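Local coordinates for protein aminoglycoside 6-adenylyltransferase (Bacillus subtilis, PDB 2PBE) that transfers AMP from ATP to O-6 of streptomycin or streptidine, or GMP from GTP to streptomycin, mediating bacterial streptomycin resistance, at residues D156-V168 against F179-L192. Residues are numbered along the deposited sequence; the frame is centred on the assembly and turned at random.
Sequences DCCNEFWMVSTYV and FAIDHLNEIVRPNL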
loop_
_atom_site.group_PDB
_atom_site.type_symbol
_atom_site.label_atom_id
_atom_site.label_comp_id
_atom_site.label_asym_id
_atom_site.label_seq_id
_atom_site.Cartn_x
_atom_site.Cartn_y
_atom_site.Cartn_z
ATOM N N ASP A 156 2.339 19.088 0.139
ATOM C CA ASP A 156 1.413 18.849 -0.951
ATOM C C ASP A 156 0.205 18.013 -0.503
ATOM O O ASP A 156 -0.933 18.358 -0.797
ATOM C CB ASP A 156 2.102 18.150 -2.116
ATOM C CG ASP A 156 3.098 19.039 -2.844
ATOM O OD1 ASP A 156 2.977 20.280 -2.782
ATOM O OD2 ASP A 156 3.997 18.481 -3.500
ATOM N N CYS A 157 0.443 16.931 0.224
ATOM C CA CYS A 157 -0.670 16.101 0.674
ATOM C C CYS A 157 -1.659 16.878 1.529
ATOM O O CYS A 157 -2.868 16.669 1.425
ATOM C CB CYS A 157 -0.174 14.897 1.464
ATOM S SG CYS A 157 -1.493 13.719 1.853
ATOM N N CYS A 158 -1.153 17.782 2.362
ATOM C CA CYS A 158 -2.021 18.573 3.221
ATOM C C CYS A 158 -2.762 19.616 2.387
ATOM O O CYS A 158 -3.948 19.876 2.607
ATOM C CB CYS A 158 -1.217 19.260 4.312
ATOM S SG CYS A 158 -0.434 18.124 5.467
ATOM N N ASN A 159 -2.066 20.201 1.419
ATOM C CA ASN A 159 -2.653 21.214 0.563
ATOM C C ASN A 159 -3.849 20.624 -0.171
ATOM O O ASN A 159 -4.952 21.148 -0.090
ATOM C CB ASN A 159 -1.601 21.713 -0.426
ATOM C CG ASN A 159 -2.006 23.000 -1.115
ATOM O OD1 ASN A 159 -1.542 24.090 -0.765
ATOM N ND2 ASN A 159 -2.879 22.879 -2.096
ATOM N N GLU A 160 -3.629 19.505 -0.844
ATOM C CA GLU A 160 -4.681 18.832 -1.595
ATOM C C GLU A 160 -5.829 18.398 -0.702
ATOM O O GLU A 160 -7.003 18.597 -1.028
ATOM C CB GLU A 160 -4.109 17.603 -2.311
ATOM C CG GLU A 160 -5.103 16.838 -3.185
ATOM C CD GLU A 160 -5.534 17.602 -4.437
ATOM O OE1 GLU A 160 -6.241 17.003 -5.279
ATOM O OE2 GLU A 160 -5.177 18.795 -4.580
ATOM N N PHE A 161 -5.482 17.791 0.428
ATOM C CA PHE A 161 -6.484 17.329 1.380
ATOM C C PHE A 161 -7.467 18.433 1.746
ATOM O O PHE A 161 -8.658 18.328 1.488
ATOM C CB PHE A 161 -5.835 16.857 2.669
ATOM C CG PHE A 161 -6.823 16.388 3.700
ATOM C CD1 PHE A 161 -7.365 15.099 3.609
ATOM C CD2 PHE A 161 -7.253 17.239 4.733
ATOM C CE1 PHE A 161 -8.331 14.644 4.536
ATOM C CE2 PHE A 161 -8.224 16.801 5.676
ATOM C CZ PHE A 161 -8.760 15.486 5.565
ATOM N N TRP A 162 -6.951 19.493 2.358
ATOM C CA TRP A 162 -7.804 20.584 2.782
ATOM C C TRP A 162 -8.467 21.350 1.649
ATOM O O TRP A 162 -9.620 21.774 1.789
ATOM C CB TRP A 162 -7.018 21.518 3.693
ATOM C CG TRP A 162 -6.569 20.832 4.935
ATOM C CD1 TRP A 162 -5.329 20.294 5.171
ATOM C CD2 TRP A 162 -7.357 20.542 6.089
ATOM N NE1 TRP A 162 -5.297 19.685 6.405
ATOM C CE2 TRP A 162 -6.523 19.815 6.993
ATOM C CE3 TRP A 162 -8.690 20.819 6.456
ATOM C CZ2 TRP A 162 -6.971 19.353 8.261
ATOM C CZ3 TRP A 162 -9.160 20.354 7.735
ATOM C CH2 TRP A 162 -8.285 19.626 8.618
HETATM N N MSE A 163 -7.766 21.522 0.531
HETATM C CA MSE A 163 -8.364 22.249 -0.575
HETATM C C MSE A 163 -9.555 21.528 -1.160
HETATM O O MSE A 163 -10.646 22.093 -1.229
HETATM C CB MSE A 163 -7.337 22.516 -1.674
HETATM C CG MSE A 163 -7.873 23.361 -2.849
HETATM SE SE MSE A 163 -8.527 25.162 -2.366
HETATM C CE MSE A 163 -6.918 26.227 -2.647
ATOM N N VAL A 164 -9.358 20.288 -1.585
ATOM C CA VAL A 164 -10.436 19.540 -2.185
ATOM C C VAL A 164 -11.532 19.356 -1.144
ATOM O O VAL A 164 -12.716 19.182 -1.461
ATOM C CB VAL A 164 -9.936 18.195 -2.678
ATOM C CG1 VAL A 164 -11.091 17.356 -3.196
ATOM C CG2 VAL A 164 -8.900 18.424 -3.776
ATOM N N SER A 165 -11.118 19.412 0.112
ATOM C CA SER A 165 -12.044 19.257 1.209
ATOM C C SER A 165 -13.140 20.327 1.168
ATOM O O SER A 165 -14.297 20.056 1.525
ATOM C CB SER A 165 -11.279 19.346 2.524
ATOM O OG SER A 165 -12.138 19.091 3.598
ATOM N N THR A 166 -12.784 21.536 0.730
ATOM C CA THR A 166 -13.757 22.631 0.644
ATOM C C THR A 166 -14.803 22.370 -0.434
ATOM O O THR A 166 -15.896 22.946 -0.408
ATOM C CB THR A 166 -13.116 23.980 0.313
ATOM O OG1 THR A 166 -12.577 23.936 -1.011
ATOM C CG2 THR A 166 -12.036 24.318 1.309
ATOM N N TYR A 167 -14.445 21.534 -1.403
ATOM C CA TYR A 167 -15.371 21.200 -2.470
ATOM C C TYR A 167 -16.486 20.364 -1.862
ATOM O O TYR A 167 -17.639 20.492 -2.245
ATOM C CB TYR A 167 -14.657 20.424 -3.574
ATOM C CG TYR A 167 -13.599 21.197 -4.371
ATOM C CD1 TYR A 167 -13.040 22.425 -3.900
ATOM C CD2 TYR A 167 -13.115 20.670 -5.595
ATOM C CE1 TYR A 167 -12.018 23.108 -4.639
ATOM C CE2 TYR A 167 -12.095 21.350 -6.346
ATOM C CZ TYR A 167 -11.557 22.561 -5.856
ATOM O OH TYR A 167 -10.568 23.190 -6.568
ATOM N N VAL A 168 -16.134 19.535 -0.884
ATOM C CA VAL A 168 -17.108 18.681 -0.204
ATOM C C VAL A 168 -18.037 19.541 0.659
ATOM O O VAL A 168 -19.237 19.266 0.804
ATOM C CB VAL A 168 -16.383 17.624 0.697
ATOM C CG1 VAL A 168 -17.387 16.673 1.339
ATOM C CG2 VAL A 168 -15.371 16.838 -0.151
ATOM N N PHE A 179 -21.916 15.483 -5.655
ATOM C CA PHE A 179 -20.682 16.208 -5.967
ATOM C C PHE A 179 -19.749 16.048 -4.767
ATOM O O PHE A 179 -18.549 15.758 -4.906
ATOM C CB PHE A 179 -20.992 17.691 -6.187
ATOM C CG PHE A 179 -19.786 18.535 -6.529
ATOM C CD1 PHE A 179 -19.161 18.414 -7.789
ATOM C CD2 PHE A 179 -19.296 19.494 -5.611
ATOM C CE1 PHE A 179 -18.052 19.261 -8.147
ATOM C CE2 PHE A 179 -18.191 20.343 -5.945
ATOM C CZ PHE A 179 -17.567 20.234 -7.210
ATOM N N ALA A 180 -20.326 16.216 -3.584
ATOM C CA ALA A 180 -19.571 16.098 -2.350
ATOM C C ALA A 180 -18.995 14.695 -2.173
ATOM O O ALA A 180 -17.809 14.537 -1.848
ATOM C CB ALA A 180 -20.463 16.459 -1.188
ATOM N N ILE A 181 -19.831 13.687 -2.416
ATOM C CA ILE A 181 -19.445 12.282 -2.274
ATOM C C ILE A 181 -18.300 11.867 -3.199
ATOM O O ILE A 181 -17.398 11.133 -2.798
ATOM C CB ILE A 181 -20.660 11.356 -2.526
ATOM C CG1 ILE A 181 -21.647 11.491 -1.368
ATOM C CG2 ILE A 181 -20.225 9.899 -2.639
ATOM C CD1 ILE A 181 -22.993 10.827 -1.599
ATOM N N ASP A 182 -18.334 12.322 -4.441
ATOM C CA ASP A 182 -17.281 11.942 -5.375
ATOM C C ASP A 182 -15.922 12.506 -4.953
ATOM O O ASP A 182 -14.901 11.833 -5.087
ATOM C CB ASP A 182 -17.655 12.369 -6.804
ATOM C CG ASP A 182 -18.777 11.514 -7.397
ATOM O OD1 ASP A 182 -19.782 11.266 -6.696
ATOM O OD2 ASP A 182 -18.666 11.094 -8.563
ATOM N N HIS A 183 -15.904 13.724 -4.423
ATOM C CA HIS A 183 -14.651 14.321 -3.989
ATOM C C HIS A 183 -14.161 13.677 -2.693
ATOM O O HIS A 183 -12.956 13.526 -2.465
ATOM C CB HIS A 183 -14.811 15.827 -3.801
ATOM C CG HIS A 183 -14.993 16.573 -5.084
ATOM N ND1 HIS A 183 -14.166 16.387 -6.176
ATOM C CD2 HIS A 183 -15.867 17.543 -5.437
ATOM C CE1 HIS A 183 -14.519 17.214 -7.140
ATOM N NE2 HIS A 183 -15.547 17.926 -6.718
ATOM N N LEU A 184 -15.100 13.301 -1.836
ATOM C CA LEU A 184 -14.733 12.659 -0.592
ATOM C C LEU A 184 -14.097 11.301 -0.914
ATOM O O LEU A 184 -12.985 10.985 -0.475
ATOM C CB LEU A 184 -15.965 12.443 0.281
ATOM C CG LEU A 184 -15.691 11.670 1.575
ATOM C CD1 LEU A 184 -14.836 12.519 2.505
ATOM C CD2 LEU A 184 -16.999 11.274 2.243
ATOM N N ASN A 185 -14.814 10.502 -1.685
ATOM C CA ASN A 185 -14.347 9.182 -2.037
ATOM C C ASN A 185 -13.110 9.192 -2.903
ATOM O O ASN A 185 -12.210 8.372 -2.719
ATOM C CB ASN A 185 -15.448 8.417 -2.769
ATOM C CG ASN A 185 -16.633 8.124 -1.885
ATOM O OD1 ASN A 185 -17.746 7.937 -2.367
ATOM N ND2 ASN A 185 -16.401 8.074 -0.576
ATOM N N GLU A 186 -13.036 10.129 -3.836
ATOM C CA GLU A 186 -11.915 10.127 -4.752
ATOM C C GLU A 186 -10.689 10.922 -4.403
ATOM O O GLU A 186 -9.630 10.660 -4.959
ATOM C CB GLU A 186 -12.393 10.536 -6.148
ATOM C CG GLU A 186 -13.507 9.653 -6.695
ATOM C CD GLU A 186 -13.841 9.970 -8.137
ATOM O OE1 GLU A 186 -14.065 11.166 -8.437
ATOM O OE2 GLU A 186 -13.887 9.026 -8.965
ATOM N N ILE A 187 -10.792 11.884 -3.502
ATOM C CA ILE A 187 -9.619 12.684 -3.181
ATOM C C ILE A 187 -9.317 12.867 -1.699
ATOM O O ILE A 187 -8.213 12.584 -1.245
ATOM C CB ILE A 187 -9.731 14.067 -3.865
ATOM C CG1 ILE A 187 -9.823 13.867 -5.387
ATOM C CG2 ILE A 187 -8.526 14.944 -3.520
ATOM C CD1 ILE A 187 -10.368 15.066 -6.147
ATOM N N VAL A 188 -10.304 13.346 -0.955
ATOM C CA VAL A 188 -10.108 13.594 0.463
ATOM C C VAL A 188 -9.662 12.369 1.237
ATOM O O VAL A 188 -8.565 12.375 1.782
ATOM C CB VAL A 188 -11.378 14.180 1.069
ATOM C CG1 VAL A 188 -11.225 14.358 2.567
ATOM C CG2 VAL A 188 -11.664 15.518 0.391
ATOM N N ARG A 189 -10.501 11.328 1.293
ATOM C CA ARG A 189 -10.146 10.104 2.007
ATOM C C ARG A 189 -8.867 9.470 1.454
ATOM O O ARG A 189 -8.043 8.977 2.225
ATOM C CB ARG A 189 -11.284 9.082 1.968
ATOM C CG ARG A 189 -11.040 7.902 2.890
ATOM C CD ARG A 189 -12.136 6.842 2.806
ATOM N NE ARG A 189 -13.427 7.294 3.316
ATOM C CZ ARG A 189 -14.495 7.519 2.555
ATOM N NH1 ARG A 189 -14.427 7.336 1.236
ATOM N NH2 ARG A 189 -15.631 7.912 3.112
ATOM N N PRO A 190 -8.686 9.457 0.120
ATOM C CA PRO A 190 -7.442 8.850 -0.369
ATOM C C PRO A 190 -6.180 9.558 0.132
ATOM O O PRO A 190 -5.124 8.931 0.264
ATOM C CB PRO A 190 -7.604 8.906 -1.890
ATOM C CG PRO A 190 -9.081 8.689 -2.055
ATOM C CD PRO A 190 -9.661 9.593 -0.985
ATOM N N ASN A 191 -6.276 10.852 0.420
ATOM C CA ASN A 191 -5.093 11.556 0.921
ATOM C C ASN A 191 -4.905 11.264 2.411
ATOM O O ASN A 191 -3.789 11.211 2.898
ATOM C CB ASN A 191 -5.173 13.061 0.652
ATOM C CG ASN A 191 -4.654 13.426 -0.736
ATOM O OD1 ASN A 191 -5.409 13.501 -1.702
ATOM N ND2 ASN A 191 -3.350 13.630 -0.840
ATOM N N LEU A 192 -6.001 11.050 3.127
ATOM C CA LEU A 192 -5.919 10.701 4.535
ATOM C C LEU A 192 -5.141 9.376 4.597
ATOM O O LEU A 192 -4.262 9.188 5.445
ATOM C CB LEU A 192 -7.323 10.516 5.112
ATOM C CG LEU A 192 -7.435 9.716 6.414
ATOM C CD1 LEU A 192 -6.612 10.389 7.528
ATOM C CD2 LEU A 192 -8.906 9.616 6.821
#
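Val168 and Val188 interdigitate between the helices of 156-168 and 179-192 as reciprocal knobs into holes, a worked example of an antiparallel helical hairpin; the segment axes approach to 8.5 Å, with N-to-C directions at 159°. Val168 sits among Ala180, His183, Leu184 and Val188, while Val188 fills the hole formed by Phe161, Val164, Ser165 and Val168; their CG2 methyls meet at 4.0 Å. Val164 extends this apolar seam: both its methyls bear on Ile187 CG2, with CG2 to CG2 at 3.5 Å and the two side chains crossing nearly perpendicularly. Phe161 has CG anti to the backbone N (chi1 179°), which carries its ring across to Val188, where CE1 lies 3.5 Å from CG1 and the carbonyl O of Val188 approaches the ring edge.

Aromatic contact is supplied by Tyr167 and His183. Tyr167 turns its ring edge toward one face of His183 in a T-shaped pair, with centroids 5.4 Å apart and planes at 75°; Tyr167 CB also packs 3.6 Å from His183 CD2. No hydrogen bond joins the two segments. Within 179-192, His183 O accepts from both Ile187 N and Val188 N at a wider pi-type turn.

Helix 238-263 packs against the pair: Tyr249 hydrogen-bonds Ser165, Phe252 stacks on Phe161 and Met241 packs against Leu184; helix 270-283 covers Trp162, placing the hairpin within a helical bundle apart from the mixed sheet.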